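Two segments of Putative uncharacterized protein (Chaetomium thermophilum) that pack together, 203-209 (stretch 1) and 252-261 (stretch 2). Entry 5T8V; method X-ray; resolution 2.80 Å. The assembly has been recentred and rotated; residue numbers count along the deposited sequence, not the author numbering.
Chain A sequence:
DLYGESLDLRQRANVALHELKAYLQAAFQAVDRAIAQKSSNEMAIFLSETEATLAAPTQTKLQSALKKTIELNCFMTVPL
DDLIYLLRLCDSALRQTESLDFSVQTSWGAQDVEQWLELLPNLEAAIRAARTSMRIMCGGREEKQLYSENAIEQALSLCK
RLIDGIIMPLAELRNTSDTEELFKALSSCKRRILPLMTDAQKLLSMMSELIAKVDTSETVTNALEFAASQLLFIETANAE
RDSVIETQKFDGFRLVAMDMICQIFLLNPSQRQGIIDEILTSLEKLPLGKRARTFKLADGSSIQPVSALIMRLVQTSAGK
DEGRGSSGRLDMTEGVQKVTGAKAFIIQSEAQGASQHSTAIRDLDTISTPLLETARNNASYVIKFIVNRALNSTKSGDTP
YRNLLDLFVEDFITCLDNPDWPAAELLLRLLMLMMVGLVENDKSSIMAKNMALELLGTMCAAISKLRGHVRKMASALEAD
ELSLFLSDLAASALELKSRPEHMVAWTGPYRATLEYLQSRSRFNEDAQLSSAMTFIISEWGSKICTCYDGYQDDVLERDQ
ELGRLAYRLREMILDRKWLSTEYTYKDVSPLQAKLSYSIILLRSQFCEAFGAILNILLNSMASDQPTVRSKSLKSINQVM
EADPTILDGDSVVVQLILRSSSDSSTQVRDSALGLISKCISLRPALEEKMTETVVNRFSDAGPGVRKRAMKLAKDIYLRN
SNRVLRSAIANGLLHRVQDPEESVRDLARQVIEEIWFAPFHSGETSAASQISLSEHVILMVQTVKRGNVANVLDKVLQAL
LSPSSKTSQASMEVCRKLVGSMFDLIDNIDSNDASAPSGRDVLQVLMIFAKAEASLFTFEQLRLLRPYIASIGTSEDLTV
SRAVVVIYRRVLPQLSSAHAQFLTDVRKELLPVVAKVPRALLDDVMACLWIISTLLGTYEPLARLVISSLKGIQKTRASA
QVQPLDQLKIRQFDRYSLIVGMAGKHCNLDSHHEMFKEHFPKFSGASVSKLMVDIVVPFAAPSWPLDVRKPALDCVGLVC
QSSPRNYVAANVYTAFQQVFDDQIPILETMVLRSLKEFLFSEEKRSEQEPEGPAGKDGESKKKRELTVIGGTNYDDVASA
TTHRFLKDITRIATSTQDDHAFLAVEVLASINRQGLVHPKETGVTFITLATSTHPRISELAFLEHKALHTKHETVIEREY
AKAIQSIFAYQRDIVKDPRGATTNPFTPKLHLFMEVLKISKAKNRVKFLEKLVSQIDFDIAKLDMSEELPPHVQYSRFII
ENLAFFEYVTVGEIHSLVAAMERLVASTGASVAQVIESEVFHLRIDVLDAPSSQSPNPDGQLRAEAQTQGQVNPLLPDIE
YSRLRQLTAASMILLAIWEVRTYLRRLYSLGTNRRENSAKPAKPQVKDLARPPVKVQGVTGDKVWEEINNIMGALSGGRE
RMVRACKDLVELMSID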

# COMPACT_ATOMS: atom_id res chain seq x y z
N LEU A 203 -46.62 14.27 31.78
CA LEU A 203 -46.04 15.08 32.86
C LEU A 203 -44.62 15.52 32.51
O LEU A 203 -44.28 16.70 32.64
N LEU A 204 -43.78 14.58 32.09
CA LEU A 204 -42.40 14.94 31.74
C LEU A 204 -42.37 16.02 30.66
O LEU A 204 -41.69 17.04 30.81
N SER A 205 -43.10 15.80 29.57
CA SER A 205 -43.17 16.81 28.52
C SER A 205 -43.70 18.13 29.07
O SER A 205 -43.25 19.21 28.66
N MET A 206 -44.66 18.06 30.00
CA MET A 206 -45.18 19.29 30.59
C MET A 206 -44.11 20.03 31.38
O MET A 206 -44.14 21.26 31.45
N MET A 207 -43.17 19.30 31.99
CA MET A 207 -42.05 19.96 32.66
C MET A 207 -41.13 20.61 31.65
O MET A 207 -40.68 21.75 31.85
N SER A 208 -40.82 19.90 30.56
CA SER A 208 -40.05 20.50 29.48
C SER A 208 -40.66 21.82 29.05
O SER A 208 -39.94 22.81 28.85
N GLU A 209 -41.98 21.87 28.91
CA GLU A 209 -42.65 23.13 28.59
C GLU A 209 -42.49 24.13 29.73
O GLU A 209 -42.23 25.31 29.49
N GLY A 252 -41.20 6.43 23.08
CA GLY A 252 -41.75 7.74 23.39
C GLY A 252 -41.09 8.37 24.60
O GLY A 252 -40.80 9.57 24.61
N PHE A 253 -40.83 7.57 25.63
CA PHE A 253 -40.09 8.11 26.77
C PHE A 253 -38.72 8.63 26.35
O PHE A 253 -38.33 9.74 26.72
N ARG A 254 -37.97 7.83 25.58
CA ARG A 254 -36.67 8.28 25.10
C ARG A 254 -36.77 9.64 24.42
O ARG A 254 -35.98 10.55 24.69
N LEU A 255 -37.75 9.79 23.53
CA LEU A 255 -37.91 11.05 22.80
C LEU A 255 -38.20 12.20 23.75
O LEU A 255 -37.58 13.27 23.66
N VAL A 256 -39.14 12.01 24.67
CA VAL A 256 -39.44 13.06 25.66
C VAL A 256 -38.17 13.46 26.40
O VAL A 256 -37.94 14.65 26.66
N ALA A 257 -37.33 12.48 26.75
CA ALA A 257 -36.10 12.79 27.45
C ALA A 257 -35.18 13.65 26.59
O ALA A 257 -34.60 14.64 27.07
N MET A 258 -35.02 13.29 25.32
CA MET A 258 -34.20 14.10 24.42
C MET A 258 -34.71 15.53 24.35
O MET A 258 -33.93 16.49 24.44
N ASP A 259 -36.02 15.70 24.19
CA ASP A 259 -36.59 17.05 24.18
C ASP A 259 -36.23 17.80 25.45
O ASP A 259 -35.83 18.97 25.40
N MET A 260 -36.36 17.15 26.60
CA MET A 260 -36.08 17.82 27.87
C MET A 260 -34.62 18.26 27.95
O MET A 260 -34.33 19.40 28.34
N ILE A 261 -33.70 17.38 27.57
CA ILE A 261 -32.28 17.72 27.64
C ILE A 261 -31.96 18.86 26.68
O ILE A 261 -31.15 19.74 26.99

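The tightest point of this contact joins a serine hydroxyl to a methionine side chain without any hydrogen bond: Ser208 OG lies 3.1 Å from Met260 CB, and no hydrogen bond of any kind links the two stretches. The backbones also come close here, with Ser208 CA and Met260 CA 5.1 Å apart. Both stretches are helical throughout, and each helix extends beyond the residues considered. They run nearly parallel, at 14° between their N-to-C directions, with a closest axial approach of 9.3 Å, and together bury a modest 299 Å².

Ser208 points toward the second helix in the m rotamer. Across the interface Ser208 OG also lies 3.6 Å from Met260 N, which already donates to Val256 O at an N to O distance of 3.0 Å, while Val256 O itself is 4.4 Å from Ser208 OG; neither makes a hydrogen bond with the hydroxyl. Ser208 thus meets the second helix by close contact, with no hydrogen bond to it.

Met260 has the largest area covered by the other stretch, 72 Å², just ahead of Leu204 at 69 Å². Its CA-to-CB bond points sideways, but the chain, t at chi1, t at chi2 and m at chi3, brings its end nearer to the first helix. The terminal methyl settles against the backbone and CB of Leu204: Met260 CE is 3.2 Å from Leu204 O and 4.0 Å from Leu204 CB. It also reaches Met207, whose CB is 4.3 Å from Met260 CE. Met207 contributes little more than this, since its m, m, m side chain starts sideways and then leads away from the second helix.

Leu204 is the apolar centre on the first helix. Directed toward its neighbour with chi1 m and chi2 t, it touches three residues spaced along the second helix, Phe253, Val256 and Met260, which recur at intervals of three and four and so share one face. Leu204 CB packs 3.6 Å from Val256 CG1. Farther out, Leu204 CD1 meets Phe253 CD1 at 4.0 Å, lying at the edge of the ring and near its plane rather than over a face. Phe253, with chi1 m at -81°, sets out sideways, and its ring comes nearer to the first helix.

Val256, chi1 t, also points in, at a level where Val256 CA is 6.0 Å from Ser205 CA. Val256 CG1 also lies 3.8 Å from Ser205 N, the backbone nitrogen following Leu204. Ser205 itself is sideways, in the p rotamer, and its OG is hydrogen-bonded to a residue just outside one of the stretches. Asp259 points toward the first helix but gives up little surface, and its OD1 finds a partner elsewhere in the structure. Packing between the stretches is thus carried by van der Waals contact, while Leu203, Met206, Ala257 and Ile261 take no part in it.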

# COMPACT_ATOMS: atom_id res chain seq x y z
CB LEU A 203 -46.06 14.31 34.17
CG LEU A 203 -45.44 15.05 35.36
CD1 LEU A 203 -46.15 16.38 35.61
CD2 LEU A 203 -45.47 14.19 36.61
CB LEU A 204 -41.65 13.69 31.28
CG LEU A 204 -41.44 12.61 32.35
CD1 LEU A 204 -41.05 11.29 31.72
CD2 LEU A 204 -40.37 13.05 33.34
CB SER A 205 -44.03 16.32 27.36
OG SER A 205 -45.41 16.36 27.70
CB MET A 206 -46.38 18.98 31.49
CG MET A 206 -47.07 20.23 32.02
SD MET A 206 -47.68 21.30 30.71
CE MET A 206 -47.05 22.88 31.25
CB MET A 207 -41.29 18.95 33.52
CG MET A 207 -42.12 18.29 34.60
SD MET A 207 -42.73 19.46 35.83
CE MET A 207 -41.21 19.91 36.67
CB SER A 208 -39.97 19.55 28.28
OG SER A 208 -39.12 18.45 28.56
CB GLU A 209 -44.12 22.88 28.29
CG GLU A 209 -44.92 24.13 27.97
CD GLU A 209 -46.37 23.83 27.68
OE1 GLU A 209 -46.70 22.66 27.40
OE2 GLU A 209 -47.20 24.77 27.73
CB PHE A 253 -39.95 7.05 27.87
CG PHE A 253 -41.17 6.92 28.73
CD1 PHE A 253 -41.48 7.90 29.66
CD2 PHE A 253 -42.00 5.83 28.61
CE1 PHE A 253 -42.60 7.78 30.45
CE2 PHE A 253 -43.12 5.71 29.40
CZ PHE A 253 -43.42 6.69 30.32
CB ARG A 254 -36.08 7.23 24.15
CG ARG A 254 -34.56 7.18 24.11
CD ARG A 254 -34.08 5.91 23.42
NE ARG A 254 -34.68 5.73 22.10
CZ ARG A 254 -34.62 4.61 21.39
NH1 ARG A 254 -33.99 3.54 21.88
NH2 ARG A 254 -35.20 4.54 20.20
CB LEU A 255 -39.02 10.91 21.76
CG LEU A 255 -38.52 10.57 20.35
CD1 LEU A 255 -39.65 10.03 19.50
CD2 LEU A 255 -37.91 11.81 19.71
CB VAL A 256 -40.53 12.57 26.63
CG1 VAL A 256 -40.59 13.45 27.88
CG2 VAL A 256 -41.88 12.58 25.93
CB ALA A 257 -35.39 11.51 27.88
CB MET A 258 -34.16 13.47 23.03
CG MET A 258 -33.40 12.16 22.99
SD MET A 258 -33.34 11.45 21.34
CE MET A 258 -32.30 10.02 21.63
CB ASP A 259 -38.11 16.97 24.01
CG ASP A 259 -38.52 16.51 22.63
OD1 ASP A 259 -37.63 16.18 21.82
OD2 ASP A 259 -39.74 16.47 22.35
CB MET A 260 -36.43 16.89 29.03
CG MET A 260 -36.40 17.57 30.39
SD MET A 260 -36.91 16.49 31.73
CE MET A 260 -38.65 16.26 31.36
CB ILE A 261 -31.41 16.49 27.36
CG1 ILE A 261 -31.65 15.42 28.43
CG2 ILE A 261 -29.93 16.89 27.33
CD1 ILE A 261 -30.93 14.10 28.17